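Local structure of putative hexulose 6 phosphate synthase (Salmonella typhimurium, 3F4W) at residues Lys155-Lys159 with Ala160-Val164; Val17-Asp20 with Lys21-Asp25; Pro117-Val120 with Arg121-Glu125. The protein is of unconfirmed function but is probably an enzyme of the HUMPS family with a TIM-barrel fold. All coordinates share one frame; numbering follows the deposited sequence.

How the contacts relate
All three contacts are local and partly buried in one eight-stranded TIM barrel. Contacts 2 and 3 lie in its outer helical layer. Contact 3 is within helix 116-126; contact 2 covers the end of helix 12-22 and the 3-10 segment 23-25. Contact 1 runs from that layer into strand 161-165 of the wall. A160 and I162 (contact 1), M19 and V22 (contact 2), and V120 and L123 (contact 3) are buried. K159, D20, K21 and R121 are exposed. Contacts 1 and 3 touch through E124, centres about 10 Å apart; contact 2 lies across the barrel. Contact 1 bonds R157 to the A160 carbonyl, contact 2 is a tightening helix end, contact 3 regular helix.

Contact 1. Residues Lys155-Lys159 with Ala160-Val164; sequences KVRRK and ARIAV
R157 reaches across to A160 and I162 in the alpha-beta loop of a TIM-barrel beta-alpha-beta unit. Helix 147-156 ends here, and R157 is the first residue to leave helical backbone angles. Strand 161-165 starts just beyond A160. The R157 side chain spans the turn between them. Its CG lies between the backbone N and the carbonyl carbon, and the chain bends at chi2 (90°), which folds it back toward the strand. It then runs straight through CD to NE, and the guanidinium turns off about the CD-NE bond.

The aliphatic part of R157 lies against the end of I162. CG of R157 is 4.1 Å from CD1 of I162, and the two side chains cross obliquely. I162 has CG1 beside its own backbone N, which points CG1 and CD1 at the arginine. The same isoleucine packs on L150 and M153 of helix 147-156, so it touches both R157 and the helix. R158 and K159 send their long side chains away from the strand segment.

E124 of helix 116-126 also binds the turn backbone, and I162 N is bonded to the carboxylate of D182. R157 adds a bond of its own. Its NH1 approaches CG1 of I162 to 3.2 Å, a close contact. The same NH1 donates to the carbonyl O of A160 at 3.0 Å, nearly in line with the C=O bond but with a bent N-H...O angle of 134°. A160 O is tilted 28° from the guanidinium plane.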
# COMPACT_ATOMS: atom_id res chain seq x y z
N LYS A 155 -13.72 17.77 15.00
CA LYS A 155 -14.75 18.77 14.77
C LYS A 155 -15.72 18.34 13.67
O LYS A 155 -16.91 18.67 13.71
CB LYS A 155 -14.12 20.12 14.41
CG LYS A 155 -13.17 20.66 15.47
CD LYS A 155 -12.48 21.92 14.99
CE LYS A 155 -13.40 23.13 15.07
NZ LYS A 155 -13.59 23.56 16.48
N VAL A 156 -15.22 17.60 12.69
CA VAL A 156 -16.01 17.25 11.51
C VAL A 156 -16.71 15.90 11.63
O VAL A 156 -17.83 15.73 11.15
CB VAL A 156 -15.17 17.26 10.22
CG1 VAL A 156 -16.03 16.88 9.03
CG2 VAL A 156 -14.53 18.62 10.02
N ARG A 157 -16.07 14.93 12.28
CA ARG A 157 -16.63 13.58 12.36
C ARG A 157 -17.99 13.56 13.05
O ARG A 157 -18.22 14.29 14.01
CB ARG A 157 -15.65 12.61 13.03
CG ARG A 157 -15.48 12.79 14.53
CD ARG A 157 -16.48 11.97 15.33
NE ARG A 157 -16.40 12.28 16.75
CZ ARG A 157 -15.71 11.56 17.64
NH1 ARG A 157 -15.06 10.48 17.25
NH2 ARG A 157 -15.69 11.93 18.91
N ARG A 158 -18.89 12.72 12.55
CA ARG A 158 -20.23 12.60 13.12
C ARG A 158 -20.35 11.39 14.03
O ARG A 158 -20.78 11.51 15.18
CB ARG A 158 -21.28 12.51 12.01
CG ARG A 158 -21.47 13.79 11.22
CD ARG A 158 -22.56 13.64 10.18
NE ARG A 158 -22.63 14.78 9.27
CZ ARG A 158 -23.46 14.86 8.24
NH1 ARG A 158 -24.31 13.87 7.99
NH2 ARG A 158 -23.46 15.94 7.47
N LYS A 159 -19.98 10.22 13.52
CA LYS A 159 -20.15 8.97 14.26
C LYS A 159 -18.86 8.16 14.33
O LYS A 159 -18.67 7.37 15.25
CB LYS A 159 -21.25 8.12 13.63
CG LYS A 159 -22.65 8.65 13.84
CD LYS A 159 -23.69 7.67 13.29
CE LYS A 159 -25.10 8.12 13.61
NZ LYS A 159 -26.12 7.16 13.09
N ALA A 160 -17.98 8.36 13.35
CA ALA A 160 -16.78 7.55 13.22
C ALA A 160 -15.97 7.43 14.52
O ALA A 160 -15.78 8.40 15.24
CB ALA A 160 -15.89 8.08 12.10
N ARG A 161 -15.53 6.21 14.80
CA ARG A 161 -14.51 5.96 15.81
C ARG A 161 -13.23 6.57 15.26
O ARG A 161 -13.02 6.56 14.04
CB ARG A 161 -14.36 4.45 16.00
CG ARG A 161 -13.57 4.01 17.22
CD ARG A 161 -13.48 2.49 17.28
NE ARG A 161 -12.70 2.03 18.43
CZ ARG A 161 -12.21 0.80 18.56
NH1 ARG A 161 -12.41 -0.12 17.62
NH2 ARG A 161 -11.51 0.49 19.64
N ILE A 162 -12.37 7.10 16.12
CA ILE A 162 -11.19 7.83 15.65
C ILE A 162 -9.89 7.32 16.25
O ILE A 162 -9.78 7.13 17.46
CB ILE A 162 -11.30 9.34 15.96
CG1 ILE A 162 -12.58 9.93 15.37
CG2 ILE A 162 -10.07 10.08 15.44
CD1 ILE A 162 -12.66 9.85 13.85
N ALA A 163 -8.90 7.11 15.39
CA ALA A 163 -7.55 6.75 15.82
C ALA A 163 -6.58 7.86 15.42
O ALA A 163 -6.87 8.65 14.52
CB ALA A 163 -7.12 5.42 15.22
N VAL A 164 -5.43 7.92 16.09
CA VAL A 164 -4.42 8.90 15.74
C VAL A 164 -3.00 8.33 15.84
O VAL A 164 -2.65 7.65 16.80
CB VAL A 164 -4.55 10.20 16.58
CG1 VAL A 164 -4.43 9.91 18.06
CG2 VAL A 164 -3.52 11.23 16.13

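Contact 2. Residues Val17-Asp20 with Lys21-Asp25; sequences VFMD and KVVDD
M19 curls its side chain beneath V23 at the end of helix 12-22, the helix of the first beta-alpha-beta unit of the barrel. CB leaves M19 pointing away from the residues that follow. CG stands beside the backbone N (chi1 -80°). The next two torsions, -49° and -54°, bend the chain again about CB-CG and CG-SD. These turns bring the tip back. CE ends 3.8 Å from CB of V23 and 4.0 Å from its CG2. It is also 4.1 Å from CG2 of V22. The M19 and V23 side chains cross at about a right angle. Toward the barrel, M19 packs on L5 and L7.

The carbonyl of M19 is shared. V23 N donates to M19 O at 2.8 Å, nearly along the C=O direction. V22 N donates to the same oxygen from above the carbonyl plane. The first bond is of the alpha-helical i+4 kind and the second of the 3-10 i+3 kind. K21 N also makes an i+3 bond, to F18 O. The turn is therefore tightening here, and a 3-10 segment follows at 23-25.

F18 turns its ring so that CE2 is 4.1 Å from CG2 of V22. On the outer side, K21 runs alongside V17, with NZ near CG1. D20 points away and is held by K50 in a salt bridge and by the hydroxyl of Y51.

Around the helix, F18 rests on I190 and T191 of helix 188-191 and on P196 of helix 196-209. V22 bridges A200 of helix 196-209 and L5 of strand 2-7.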
# COMPACT_ATOMS: atom_id res chain seq x y z
N VAL A 17 9.75 -11.87 19.88
CA VAL A 17 10.53 -11.63 21.08
C VAL A 17 10.15 -10.30 21.73
O VAL A 17 9.99 -10.22 22.95
CB VAL A 17 12.03 -11.63 20.79
CG1 VAL A 17 12.80 -11.00 21.94
CG2 VAL A 17 12.52 -13.05 20.52
N PHE A 18 10.01 -9.27 20.91
CA PHE A 18 9.73 -7.92 21.41
C PHE A 18 8.36 -7.82 22.09
O PHE A 18 8.22 -7.15 23.11
CB PHE A 18 9.83 -6.89 20.29
CG PHE A 18 9.62 -5.47 20.75
CD1 PHE A 18 10.66 -4.74 21.30
CD2 PHE A 18 8.38 -4.87 20.64
CE1 PHE A 18 10.47 -3.43 21.73
CE2 PHE A 18 8.17 -3.57 21.07
CZ PHE A 18 9.22 -2.85 21.61
N MET A 19 7.35 -8.47 21.51
CA MET A 19 6.00 -8.38 22.05
C MET A 19 5.90 -8.88 23.49
O MET A 19 5.10 -8.36 24.27
CB MET A 19 5.00 -9.13 21.16
CG MET A 19 4.57 -8.35 19.92
SD MET A 19 4.07 -6.65 20.25
CE MET A 19 2.81 -6.87 21.51
N ASP A 20 6.70 -9.87 23.84
CA ASP A 20 6.69 -10.40 25.21
C ASP A 20 7.04 -9.33 26.23
O ASP A 20 6.71 -9.45 27.41
CB ASP A 20 7.64 -11.59 25.33
CG ASP A 20 7.08 -12.86 24.72
OD1 ASP A 20 7.87 -13.75 24.36
OD2 ASP A 20 5.84 -12.94 24.60
N LYS A 21 7.72 -8.28 25.78
CA LYS A 21 8.15 -7.21 26.67
C LYS A 21 7.03 -6.22 27.01
O LYS A 21 7.07 -5.57 28.05
CB LYS A 21 9.31 -6.44 26.05
CG LYS A 21 10.61 -7.21 25.91
CD LYS A 21 11.71 -6.26 25.44
CE LYS A 21 13.09 -6.86 25.59
NZ LYS A 21 13.40 -7.80 24.49
N VAL A 22 6.04 -6.11 26.13
CA VAL A 22 5.07 -5.01 26.22
C VAL A 22 3.61 -5.43 26.11
O VAL A 22 2.71 -4.64 26.40
CB VAL A 22 5.35 -3.95 25.14
CG1 VAL A 22 6.70 -3.30 25.37
CG2 VAL A 22 5.29 -4.58 23.75
N VAL A 23 3.36 -6.67 25.70
CA VAL A 23 2.02 -7.08 25.31
C VAL A 23 0.92 -6.82 26.35
O VAL A 23 -0.22 -6.54 25.99
CB VAL A 23 1.97 -8.56 24.86
CG1 VAL A 23 2.19 -9.48 26.05
CG2 VAL A 23 0.63 -8.85 24.18
N ASP A 24 1.27 -6.89 27.63
CA ASP A 24 0.28 -6.72 28.70
C ASP A 24 -0.28 -5.29 28.78
O ASP A 24 -1.36 -5.07 29.34
CB ASP A 24 0.85 -7.14 30.05
CG ASP A 24 0.96 -8.65 30.20
OD1 ASP A 24 0.38 -9.38 29.37
OD2 ASP A 24 1.64 -9.12 31.14
N ASP A 25 0.46 -4.33 28.24
CA ASP A 25 0.03 -2.93 28.26
C ASP A 25 -0.50 -2.44 26.92
O ASP A 25 -0.80 -1.26 26.76
CB ASP A 25 1.19 -2.03 28.71
CG ASP A 25 1.54 -2.21 30.17
OD1 ASP A 25 0.72 -2.80 30.91
OD2 ASP A 25 2.63 -1.76 30.57

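Contact 3. Residues Pro117-Val120 with Arg121-Glu125; sequences PARV and RLLEE
R121 folds its side chain back along P117 and A118, one turn earlier in helix 116-126 of the TIM barrel. Four regular i+4 bonds link the two halves. R121 N donates to P117 O, L122 N to A118 O, L123 N to R119 O and E124 N to V120 O, at 2.9 to 3.1 Å. These bonds satisfy the N atoms of 121-124 and the carbonyls of 117-120.

The R121 guanidinium lies over the P117 backbone. P117 O sits 3.5 Å above its plane, toward the rim, and NH2 reaches CB of P117 at 3.5 Å. NH1 comes 3.2 Å from CA of A118. P117 CB and A118 N lie over one face of the group. The chain is extended from CG to NE.

R119 stands on another side. Its NE donates to the carbonyl O of G85. CD2 of L123 lies over one face of its guanidinium, 3.9 Å above the plane, and NH1 is 3.7 Å from CD1 of L122.

E124 runs side by side with V120, with OE2 3.7 Å from CG1 of V120. E124 OE1 takes the N atoms of K159 and A160, and OE2 takes that of R158. Three backbone donors around one carboxylate should favour its charged form. These bonds tie the helix to the neighbouring turn, beside the apolar packing of P117 and V120 on helix 147-156.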
# COMPACT_ATOMS: atom_id res chain seq x y z
N PRO A 117 -12.03 17.77 5.91
CA PRO A 117 -13.47 17.84 6.19
C PRO A 117 -14.33 17.26 5.06
O PRO A 117 -15.25 16.49 5.33
CB PRO A 117 -13.72 19.35 6.34
CG PRO A 117 -12.40 19.90 6.76
CD PRO A 117 -11.37 19.08 6.03
N ALA A 118 -14.05 17.63 3.82
CA ALA A 118 -14.82 17.12 2.69
C ALA A 118 -14.71 15.60 2.59
O ALA A 118 -15.70 14.91 2.33
CB ALA A 118 -14.36 17.77 1.39
N ARG A 119 -13.51 15.07 2.81
CA ARG A 119 -13.26 13.64 2.67
C ARG A 119 -13.97 12.86 3.78
O ARG A 119 -14.54 11.79 3.53
CB ARG A 119 -11.76 13.36 2.68
CG ARG A 119 -11.37 12.00 2.12
CD ARG A 119 -11.84 11.86 0.68
NE ARG A 119 -11.52 10.54 0.14
CZ ARG A 119 -12.00 10.06 -1.00
NH1 ARG A 119 -12.83 10.79 -1.73
NH2 ARG A 119 -11.66 8.85 -1.40
N VAL A 120 -13.91 13.39 5.00
CA VAL A 120 -14.59 12.76 6.12
C VAL A 120 -16.10 12.67 5.89
O VAL A 120 -16.71 11.63 6.14
CB VAL A 120 -14.31 13.50 7.44
CG1 VAL A 120 -15.16 12.93 8.56
CG2 VAL A 120 -12.83 13.39 7.80
N ARG A 121 -16.69 13.75 5.40
CA ARG A 121 -18.13 13.76 5.14
C ARG A 121 -18.46 12.68 4.12
O ARG A 121 -19.42 11.92 4.28
CB ARG A 121 -18.59 15.11 4.60
CG ARG A 121 -18.31 16.31 5.49
CD ARG A 121 -18.85 17.59 4.85
NE ARG A 121 -18.22 18.79 5.41
CZ ARG A 121 -17.39 19.57 4.74
NH1 ARG A 121 -17.08 19.31 3.48
NH2 ARG A 121 -16.86 20.63 5.33
N LEU A 122 -17.66 12.63 3.06
CA LEU A 122 -17.88 11.69 1.98
C LEU A 122 -17.77 10.24 2.46
O LEU A 122 -18.60 9.40 2.13
CB LEU A 122 -16.87 11.96 0.86
CG LEU A 122 -17.11 11.32 -0.50
CD1 LEU A 122 -16.28 12.01 -1.57
CD2 LEU A 122 -16.77 9.86 -0.44
N LEU A 123 -16.74 9.97 3.25
CA LEU A 123 -16.45 8.60 3.68
C LEU A 123 -17.48 8.08 4.68
O LEU A 123 -17.89 6.92 4.62
CB LEU A 123 -15.05 8.49 4.26
CG LEU A 123 -13.94 8.83 3.27
CD1 LEU A 123 -12.57 8.73 3.93
CD2 LEU A 123 -14.02 7.93 2.04
N GLU A 124 -17.89 8.94 5.60
CA GLU A 124 -18.88 8.55 6.59
C GLU A 124 -20.22 8.23 5.94
O GLU A 124 -20.87 7.24 6.29
CB GLU A 124 -19.06 9.64 7.65
CG GLU A 124 -17.92 9.68 8.66
CD GLU A 124 -18.33 10.36 9.95
OE1 GLU A 124 -18.68 9.64 10.92
OE2 GLU A 124 -18.31 11.60 10.00
N GLU A 125 -20.63 9.05 4.98
CA GLU A 125 -21.90 8.80 4.30
C GLU A 125 -21.79 7.59 3.38
O GLU A 125 -22.79 7.03 2.95
CB GLU A 125 -22.37 10.04 3.55
CG GLU A 125 -21.50 10.44 2.38
CD GLU A 125 -21.93 11.76 1.75
OE1 GLU A 125 -22.26 12.70 2.51
OE2 GLU A 125 -21.94 11.86 0.51